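PDB 1ZVT: topoisomerase IV subunit A from Escherichia coli, which forms part of topoisomerase IV, a type II enzyme that decatenates DNA, and probably binds DNA through its C-terminal beta-pinwheel domain. Local coordinates for residues A[90-95]-A[137-142]; A[98-101]-A[107-110]; A[163-168]-A[223-228]. All blocks are in the same frame, centred on the assembly; numbering follows the deposited sequence.

Contact 1: residues A[90-95]-A[137-142]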
loop_
_atom_site.group_PDB
_atom_site.type_symbol
_atom_site.label_atom_id
_atom_site.label_comp_id
_atom_site.label_asym_id
_atom_site.label_seq_id
_atom_site.Cartn_x
_atom_site.Cartn_y
_atom_site.Cartn_z
ATOM N N LEU A 90 -3.932 -1.334 7.833
ATOM C CA LEU A 90 -4.933 -2.203 7.207
ATOM C C LEU A 90 -5.755 -2.916 8.264
ATOM O O LEU A 90 -5.240 -3.292 9.334
ATOM C CB LEU A 90 -4.255 -3.279 6.358
ATOM C CG LEU A 90 -3.572 -2.774 5.085
ATOM C CD1 LEU A 90 -2.130 -2.363 5.339
ATOM C CD2 LEU A 90 -3.649 -3.873 4.037
ATOM N N MET A 91 -7.015 -3.172 7.941
ATOM C CA MET A 91 -7.866 -3.998 8.766
ATOM C C MET A 91 -8.798 -4.727 7.805
ATOM O O MET A 91 -9.661 -4.103 7.190
ATOM C CB MET A 91 -8.648 -3.119 9.750
ATOM C CG MET A 91 -9.161 -3.813 10.948
ATOM S SD MET A 91 -9.632 -2.630 12.238
ATOM C CE MET A 91 -9.912 -3.720 13.616
ATOM N N GLU A 92 -8.579 -6.029 7.648
ATOM C CA GLU A 92 -9.282 -6.858 6.659
ATOM C C GLU A 92 -9.555 -8.237 7.244
ATOM O O GLU A 92 -9.078 -8.576 8.336
ATOM C CB GLU A 92 -8.412 -7.022 5.390
ATOM C CG GLU A 92 -7.931 -5.694 4.735
ATOM C CD GLU A 92 -9.057 -4.887 4.045
ATOM O OE1 GLU A 92 -10.064 -5.488 3.618
ATOM O OE2 GLU A 92 -8.958 -3.637 3.909
ATOM N N SER A 93 -10.306 -9.051 6.508
ATOM C CA SER A 93 -10.566 -10.420 6.937
ATOM C C SER A 93 -9.260 -11.206 6.842
ATOM O O SER A 93 -8.372 -10.845 6.054
ATOM C CB SER A 93 -11.662 -11.054 6.078
ATOM O OG SER A 93 -11.208 -11.171 4.738
ATOM N N ASP A 94 -9.133 -12.270 7.635
ATOM C CA ASP A 94 -7.884 -13.031 7.693
ATOM C C ASP A 94 -7.435 -13.506 6.312
ATOM O O ASP A 94 -6.243 -13.545 6.008
ATOM C CB ASP A 94 -8.042 -14.278 8.569
ATOM C CG ASP A 94 -8.033 -13.983 10.045
ATOM O OD1 ASP A 94 -7.622 -12.872 10.453
ATOM O OD2 ASP A 94 -8.427 -14.897 10.814
ATOM N N ASP A 95 -8.404 -13.911 5.496
ATOM C CA ASP A 95 -8.103 -14.544 4.214
ATOM C C ASP A 95 -7.991 -13.557 3.056
ATOM O O ASP A 95 -7.756 -13.989 1.925
ATOM C CB ASP A 95 -9.173 -15.607 3.883
ATOM C CG ASP A 95 -10.586 -15.012 3.693
ATOM O OD1 ASP A 95 -10.802 -13.810 3.953
ATOM O OD2 ASP A 95 -11.507 -15.769 3.278
ATOM N N PRO A 137 0.327 -1.010 0.014
ATOM C CA PRO A 137 -0.340 -2.330 -0.188
ATOM C C PRO A 137 -1.658 -2.155 -0.885
ATOM O O PRO A 137 -2.346 -1.158 -0.645
ATOM C CB PRO A 137 -0.576 -2.847 1.254
ATOM C CG PRO A 137 0.543 -2.174 2.031
ATOM C CD PRO A 137 0.650 -0.786 1.430
ATOM N N VAL A 138 -2.023 -3.102 -1.744
ATOM C CA VAL A 138 -3.269 -3.010 -2.475
ATOM C C VAL A 138 -4.122 -4.199 -2.112
ATOM O O VAL A 138 -3.681 -5.345 -2.230
ATOM C CB VAL A 138 -3.065 -2.989 -3.986
ATOM C CG1 VAL A 138 -4.425 -2.794 -4.717
ATOM C CG2 VAL A 138 -2.073 -1.879 -4.370
ATOM N N VAL A 139 -5.343 -3.918 -1.657
ATOM C CA VAL A 139 -6.308 -4.978 -1.370
ATOM C C VAL A 139 -6.826 -5.507 -2.704
ATOM O O VAL A 139 -7.292 -4.739 -3.572
ATOM C CB VAL A 139 -7.472 -4.465 -0.486
ATOM C CG1 VAL A 139 -8.574 -5.505 -0.351
ATOM C CG2 VAL A 139 -6.977 -4.036 0.875
ATOM N N ILE A 140 -6.729 -6.822 -2.889
ATOM C CA ILE A 140 -7.155 -7.417 -4.152
ATOM C C ILE A 140 -8.621 -7.849 -4.017
ATOM O O ILE A 140 -8.924 -8.799 -3.286
ATOM C CB ILE A 140 -6.272 -8.617 -4.536
ATOM C CG1 ILE A 140 -4.827 -8.176 -4.820
ATOM C CG2 ILE A 140 -6.896 -9.357 -5.745
ATOM C CD1 ILE A 140 -3.822 -9.347 -4.818
ATOM N N GLU A 141 -9.511 -7.157 -4.736
ATOM C CA GLU A 141 -10.960 -7.349 -4.568
ATOM C C GLU A 141 -11.467 -8.570 -5.307
ATOM O O GLU A 141 -12.351 -9.269 -4.804
ATOM C CB GLU A 141 -11.747 -6.098 -4.995
ATOM C CG GLU A 141 -11.515 -4.884 -4.096
ATOM C CD GLU A 141 -12.018 -5.060 -2.665
ATOM O OE1 GLU A 141 -12.880 -5.938 -2.405
ATOM O OE2 GLU A 141 -11.543 -4.301 -1.790
ATOM N N ASP A 142 -10.894 -8.834 -6.483
ATOM C CA ASP A 142 -11.239 -10.001 -7.301
ATOM C C ASP A 142 -9.981 -10.647 -7.901
ATOM O O ASP A 142 -9.097 -9.963 -8.445
ATOM C CB ASP A 142 -12.215 -9.592 -8.416
ATOM C CG ASP A 142 -12.597 -10.765 -9.357
ATOM O OD1 ASP A 142 -12.402 -11.950 -9.025
ATOM O OD2 ASP A 142 -13.124 -10.492 -10.454
HETATM O O HOH W 1 -11.968 -4.571 1.425
#
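Glu92 and Val139 form the closer of two small meetings here: carboxylate oxygen OE2 of Glu92 rests 3.6 Å from methyl CG2 of Val139, the two side chains passing each other at a slant. With CG anti to its own carbonyl carbon (chi1 -55°), the Glu92 chain bends once, at chi2 (-71°), and this brings the carboxylate to Val139. Further along, methyl CD1 of Leu90 lies 4.3 Å from ring atom CG of Pro137, a loose apolar touch. The second shell adds water and a shared neighbour. Water 1 donates to Glu92 OE1 at 3.0 Å and to Glu141 OE2 at 3.3 Å, sitting between two carboxylate oxygens, Glu92 OE1 and Glu141 OE2, that stay 5.7 Å apart. Leu98 of strand 97-101 packs against both Leu90 and Val139. Backbone bonds hold the two segments in their blades: Leu90 pairs with Val48 in one, Ile140 with Lys97 in the next. No direct hydrogen bond crosses between 90-95 and 137-142, so between these two segments there is only light van der Waals contact and a water bridge, which would probably soften the repulsion between the two acidic groups.

Contact 2: residues A[98-101]-A[107-110]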
loop_
_atom_site.group_PDB
_atom_site.type_symbol
_atom_site.label_atom_id
_atom_site.label_comp_id
_atom_site.label_asym_id
_atom_site.label_seq_id
_atom_site.Cartn_x
_atom_site.Cartn_y
_atom_site.Cartn_z
ATOM N N LEU A 98 -3.889 -9.606 -0.716
ATOM C CA LEU A 98 -3.248 -8.291 -0.794
ATOM C C LEU A 98 -2.090 -8.378 -1.746
ATOM O O LEU A 98 -1.487 -9.449 -1.901
ATOM C CB LEU A 98 -2.669 -7.901 0.573
ATOM C CG LEU A 98 -3.571 -7.976 1.795
ATOM C CD1 LEU A 98 -2.756 -7.742 3.055
ATOM C CD2 LEU A 98 -4.645 -6.899 1.646
ATOM N N LEU A 99 -1.768 -7.258 -2.377
ATOM C CA LEU A 99 -0.550 -7.175 -3.183
ATOM C C LEU A 99 0.499 -6.377 -2.410
ATOM O O LEU A 99 0.277 -5.198 -2.108
ATOM C CB LEU A 99 -0.858 -6.493 -4.526
ATOM C CG LEU A 99 0.298 -6.069 -5.434
ATOM C CD1 LEU A 99 1.112 -7.302 -5.843
ATOM C CD2 LEU A 99 -0.231 -5.344 -6.674
ATOM N N MET A 100 1.651 -7.002 -2.156
ATOM C CA MET A 100 2.790 -6.357 -1.490
ATOM C C MET A 100 3.894 -6.162 -2.509
ATOM O O MET A 100 4.133 -7.046 -3.335
ATOM C CB MET A 100 3.334 -7.241 -0.360
ATOM C CG MET A 100 2.377 -7.470 0.802
ATOM S SD MET A 100 1.828 -5.942 1.623
ATOM C CE MET A 100 3.337 -5.085 1.958
ATOM N N ALA A 101 4.572 -5.014 -2.465
ATOM C CA ALA A 101 5.603 -4.738 -3.461
ATOM C C ALA A 101 6.569 -3.674 -2.994
ATOM O O ALA A 101 6.268 -2.880 -2.076
ATOM C CB ALA A 101 4.956 -4.322 -4.797
ATOM N N GLY A 107 7.503 -8.049 -5.981
ATOM C CA GLY A 107 6.448 -8.201 -4.994
ATOM C C GLY A 107 5.758 -9.540 -5.004
ATOM O O GLY A 107 6.219 -10.502 -5.644
ATOM N N PHE A 108 4.658 -9.626 -4.277
ATOM C CA PHE A 108 3.973 -10.910 -4.158
ATOM C C PHE A 108 2.554 -10.732 -3.719
ATOM O O PHE A 108 2.179 -9.701 -3.167
ATOM C CB PHE A 108 4.742 -11.861 -3.203
ATOM C CG PHE A 108 4.992 -11.300 -1.810
ATOM C CD1 PHE A 108 4.064 -11.504 -0.795
ATOM C CD2 PHE A 108 6.171 -10.600 -1.509
ATOM C CE1 PHE A 108 4.282 -10.987 0.513
ATOM C CE2 PHE A 108 6.395 -10.095 -0.225
ATOM C CZ PHE A 108 5.439 -10.280 0.786
ATOM N N VAL A 109 1.747 -11.755 -3.959
ATOM C CA VAL A 109 0.403 -11.766 -3.398
ATOM C C VAL A 109 0.484 -12.500 -2.062
ATOM O O VAL A 109 1.209 -13.492 -1.941
ATOM C CB VAL A 109 -0.586 -12.483 -4.344
ATOM C CG1 VAL A 109 -1.945 -12.595 -3.699
ATOM C CG2 VAL A 109 -0.712 -11.699 -5.670
ATOM N N CYS A 110 -0.224 -12.005 -1.053
ATOM C CA CYS A 110 -0.319 -12.708 0.232
ATOM C C CYS A 110 -1.719 -12.517 0.801
ATOM O O CYS A 110 -2.582 -11.966 0.120
ATOM C CB CYS A 110 0.742 -12.240 1.237
ATOM S SG CYS A 110 0.626 -10.502 1.793
#
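Strands 98-101 and 107-110 run antiparallel as the two arms of a beta hairpin, their axes 4.6 Å apart at closest and their directions 156° from one another. Two hydrogen-bonded pairs, Leu98 with Cys110 and Met100 with Phe108, each contribute a reciprocal couple of N-H...O=C bonds. The straightest joins Met100 N to Phe108 O at 2.9 Å, with 170° at the hydrogen. In the non-hydrogen-bonded pair of Leu99 and Val109, CA of Val109 adds a C-H...O contact to Leu98 O at 3.3 Å.

Leu98, Met100, Phe108 and Cys110 share one face of the hairpin. There Met100 CB sits over the Phe108 ring, 4.0 Å from its centroid and near the normal, in a CH-pi contact displaced toward the CZ and CE1 rim. The first torsion of Phe108, 56°, sets CG between its backbone N and carbonyl carbon and brings the ring alongside Met100; the second torsion, near perpendicular, turns the flat side of the ring to Met100 CB. Cys110 adopts a similar first torsion and brings SG to 3.6 Å from Met100 CG, while its CB meets the ring edge in plane. On the other face, Ala101 stands opposite Gly107, where the CA atoms of Ala101 and Gly107 approach to 3.9 Å; a side chain on Gly107 would run into Met100 O and Ala101 CB.

The hairpin forms the middle of a four-stranded blade, with strand 138-139 beside 97-101 and strand 173-174 beside 106-111. Leu99 packs on Leu193 and Val195 of strand 190-196 in the following blade, and Ala101 on Leu193, whereas Leu115 and Leu125 from loops touch the Met100 and Cys110 side.

Contact 3: residues A[163-168]-A[223-228]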
loop_
_atom_site.group_PDB
_atom_site.type_symbol
_atom_site.label_atom_id
_atom_site.label_comp_id
_atom_site.label_asym_id
_atom_site.label_seq_id
_atom_site.Cartn_x
_atom_site.Cartn_y
_atom_site.Cartn_z
ATOM N N ASP A 163 -1.103 -13.819 -12.120
ATOM C CA ASP A 163 0.224 -14.163 -12.649
ATOM C C ASP A 163 1.356 -13.983 -11.634
ATOM O O ASP A 163 2.434 -14.577 -11.782
ATOM C CB ASP A 163 0.550 -13.332 -13.898
ATOM C CG ASP A 163 -0.103 -13.867 -15.161
ATOM O OD1 ASP A 163 -0.864 -14.862 -15.070
ATOM O OD2 ASP A 163 0.157 -13.279 -16.241
ATOM N N LEU A 164 1.120 -13.176 -10.606
ATOM C CA LEU A 164 2.124 -12.936 -9.595
ATOM C C LEU A 164 2.043 -13.988 -8.477
ATOM O O LEU A 164 1.000 -14.106 -7.804
ATOM C CB LEU A 164 1.935 -11.530 -9.012
ATOM C CG LEU A 164 3.041 -11.044 -8.073
ATOM C CD1 LEU A 164 4.390 -10.951 -8.761
ATOM C CD2 LEU A 164 2.645 -9.701 -7.535
ATOM N N PRO A 165 3.125 -14.770 -8.281
ATOM C CA PRO A 165 3.091 -15.840 -7.283
ATOM C C PRO A 165 2.769 -15.357 -5.879
ATOM O O PRO A 165 3.165 -14.253 -5.474
ATOM C CB PRO A 165 4.512 -16.428 -7.343
ATOM C CG PRO A 165 4.967 -16.166 -8.745
ATOM C CD PRO A 165 4.412 -14.763 -9.013
ATOM N N GLN A 166 2.028 -16.197 -5.157
ATOM C CA GLN A 166 1.707 -15.963 -3.758
ATOM C C GLN A 166 2.855 -16.396 -2.845
ATOM O O GLN A 166 3.412 -17.474 -3.012
ATOM C CB GLN A 166 0.398 -16.678 -3.393
ATOM C CG GLN A 166 -0.031 -16.478 -1.944
ATOM C CD GLN A 166 -1.453 -16.925 -1.655
ATOM O OE1 GLN A 166 -2.175 -17.379 -2.545
ATOM N NE2 GLN A 166 -1.871 -16.776 -0.400
ATOM N N LEU A 167 3.214 -15.536 -1.900
ATOM C CA LEU A 167 4.247 -15.810 -0.898
ATOM C C LEU A 167 3.764 -15.321 0.464
ATOM O O LEU A 167 2.785 -14.568 0.542
ATOM C CB LEU A 167 5.557 -15.092 -1.257
ATOM C CG LEU A 167 6.305 -15.534 -2.520
ATOM C CD1 LEU A 167 7.464 -14.582 -2.769
ATOM C CD2 LEU A 167 6.793 -17.016 -2.450
ATOM N N SER A 168 4.434 -15.741 1.534
ATOM C CA SER A 168 4.074 -15.264 2.886
ATOM C C SER A 168 5.019 -14.161 3.325
ATOM O O SER A 168 4.751 -13.462 4.302
ATOM C CB SER A 168 4.103 -16.403 3.906
ATOM O OG SER A 168 5.396 -16.961 3.961
ATOM N N GLY A 223 1.154 -7.157 -21.167
ATOM C CA GLY A 223 2.342 -7.904 -21.534
ATOM C C GLY A 223 2.654 -8.932 -20.472
ATOM O O GLY A 223 1.900 -9.097 -19.510
ATOM N N GLU A 224 3.768 -9.620 -20.641
ATOM C CA GLU A 224 4.136 -10.657 -19.695
ATOM C C GLU A 224 4.723 -10.012 -18.447
ATOM O O GLU A 224 5.489 -9.070 -18.544
ATOM C CB GLU A 224 5.169 -11.585 -20.341
ATOM C CG GLU A 224 5.480 -12.838 -19.549
ATOM C CD GLU A 224 4.458 -13.966 -19.763
ATOM O OE1 GLU A 224 3.918 -14.082 -20.883
ATOM O OE2 GLU A 224 4.226 -14.750 -18.809
ATOM N N ARG A 225 4.375 -10.553 -17.283
ATOM C CA ARG A 225 5.005 -10.148 -16.034
ATOM C C ARG A 225 6.523 -10.180 -16.161
ATOM O O ARG A 225 7.092 -11.128 -16.736
ATOM C CB ARG A 225 4.555 -11.066 -14.895
ATOM C CG ARG A 225 5.354 -10.861 -13.618
ATOM C CD ARG A 225 4.785 -11.657 -12.444
ATOM N NE ARG A 225 5.036 -13.101 -12.549
ATOM C CZ ARG A 225 6.182 -13.690 -12.217
ATOM N NH1 ARG A 225 7.223 -12.967 -11.800
ATOM N NH2 ARG A 225 6.293 -15.007 -12.313
ATOM N N GLY A 226 7.174 -9.124 -15.672
ATOM C CA GLY A 226 8.630 -9.059 -15.658
ATOM C C GLY A 226 9.263 -8.414 -16.875
ATOM O O GLY A 226 10.487 -8.236 -16.920
ATOM N N ARG A 227 8.439 -8.090 -17.878
ATOM C CA ARG A 227 8.858 -7.297 -19.023
ATOM C C ARG A 227 9.080 -5.849 -18.554
ATOM O O ARG A 227 8.682 -5.484 -17.427
ATOM C CB ARG A 227 7.796 -7.349 -20.138
ATOM C CG ARG A 227 7.713 -8.671 -20.893
ATOM C CD ARG A 227 8.443 -8.591 -22.215
ATOM N NE ARG A 227 8.462 -9.850 -22.959
ATOM C CZ ARG A 227 9.434 -10.179 -23.807
ATOM N NH1 ARG A 227 10.448 -9.344 -24.001
ATOM N NH2 ARG A 227 9.407 -11.338 -24.465
ATOM N N ARG A 228 9.709 -5.021 -19.388
ATOM C CA ARG A 228 10.077 -3.680 -18.926
ATOM C C ARG A 228 8.918 -2.698 -19.079
ATOM O O ARG A 228 8.949 -1.627 -18.491
ATOM C CB ARG A 228 11.360 -3.138 -19.590
ATOM C CG ARG A 228 11.226 -2.829 -21.023
ATOM C CD ARG A 228 12.428 -1.999 -21.510
ATOM N NE ARG A 228 12.342 -1.790 -22.938
ATOM C CZ ARG A 228 12.974 -0.822 -23.595
ATOM N NH1 ARG A 228 13.717 0.060 -22.942
ATOM N NH2 ARG A 228 12.823 -0.721 -24.901
HETATM O O HOH W 2 2.499 -12.714 -17.072
HETATM O O HOH W 3 3.940 -16.578 -13.279
#
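Arg225 reaches across to Asp163, Leu164 and Pro165. From CB its chain runs extended (chi1 170°, chi2 173°) through CG to CD, which touches methyl CD1 of Leu164 at 3.8 Å, the two side chains crossing at about a right angle. A bend at chi3 then lifts the guanidinium. NE gives a weak hydrogen bond to Asp163 O at 3.1 Å, bent to 130° at the hydrogen. Pro165 CD stands over one face of the guanidinium, 3.7 Å above its plane and offset toward the rim on the NE and NH2 side. NH2 itself donates to water 3, held in plane at the edge, which donates on to Asp163 O at 2.9 Å. NH1 donates a hydrogen bond to Lys174 O. At the base, water 2 joins Arg225 N to Asp163 OD2. With an alanine here, Lys174 O and water 3 would probably lose their guanidinium donors and a gap is likely to open beside Leu164 and Pro165. Arg225 is second and Gly226 third in a type II beta turn, Glu224 to Arg227, in the loop before strand 230-231, while 163-168 lies between strands 155-160 and 173-174; the contact thus joins two connections between blades of the beta-pinwheel.

In the fold
The three contacts follow the chain from blade to blade of the pinwheel. Contact 2, a hairpin, is nested within the loop closed by contact 1, and their centres lie 10 Å apart; a probable hydrogen bond from Leu99 N to Val138 O (2.7 Å) unites them in one sheet. Contact 3 is likewise 10 Å from contact 2, centre to centre, but on the hairpin's other edge, where Val109 O probably accepts from Leu167 N at 2.9 Å. Contacts 1 and 3 do not touch, their nearest atoms being about 7 Å apart. Segment 163-168 leads on to strand 173-174, which crosses over to complete the sheet of the hairpin, the strand exchange that is characteristic of a beta-pinwheel.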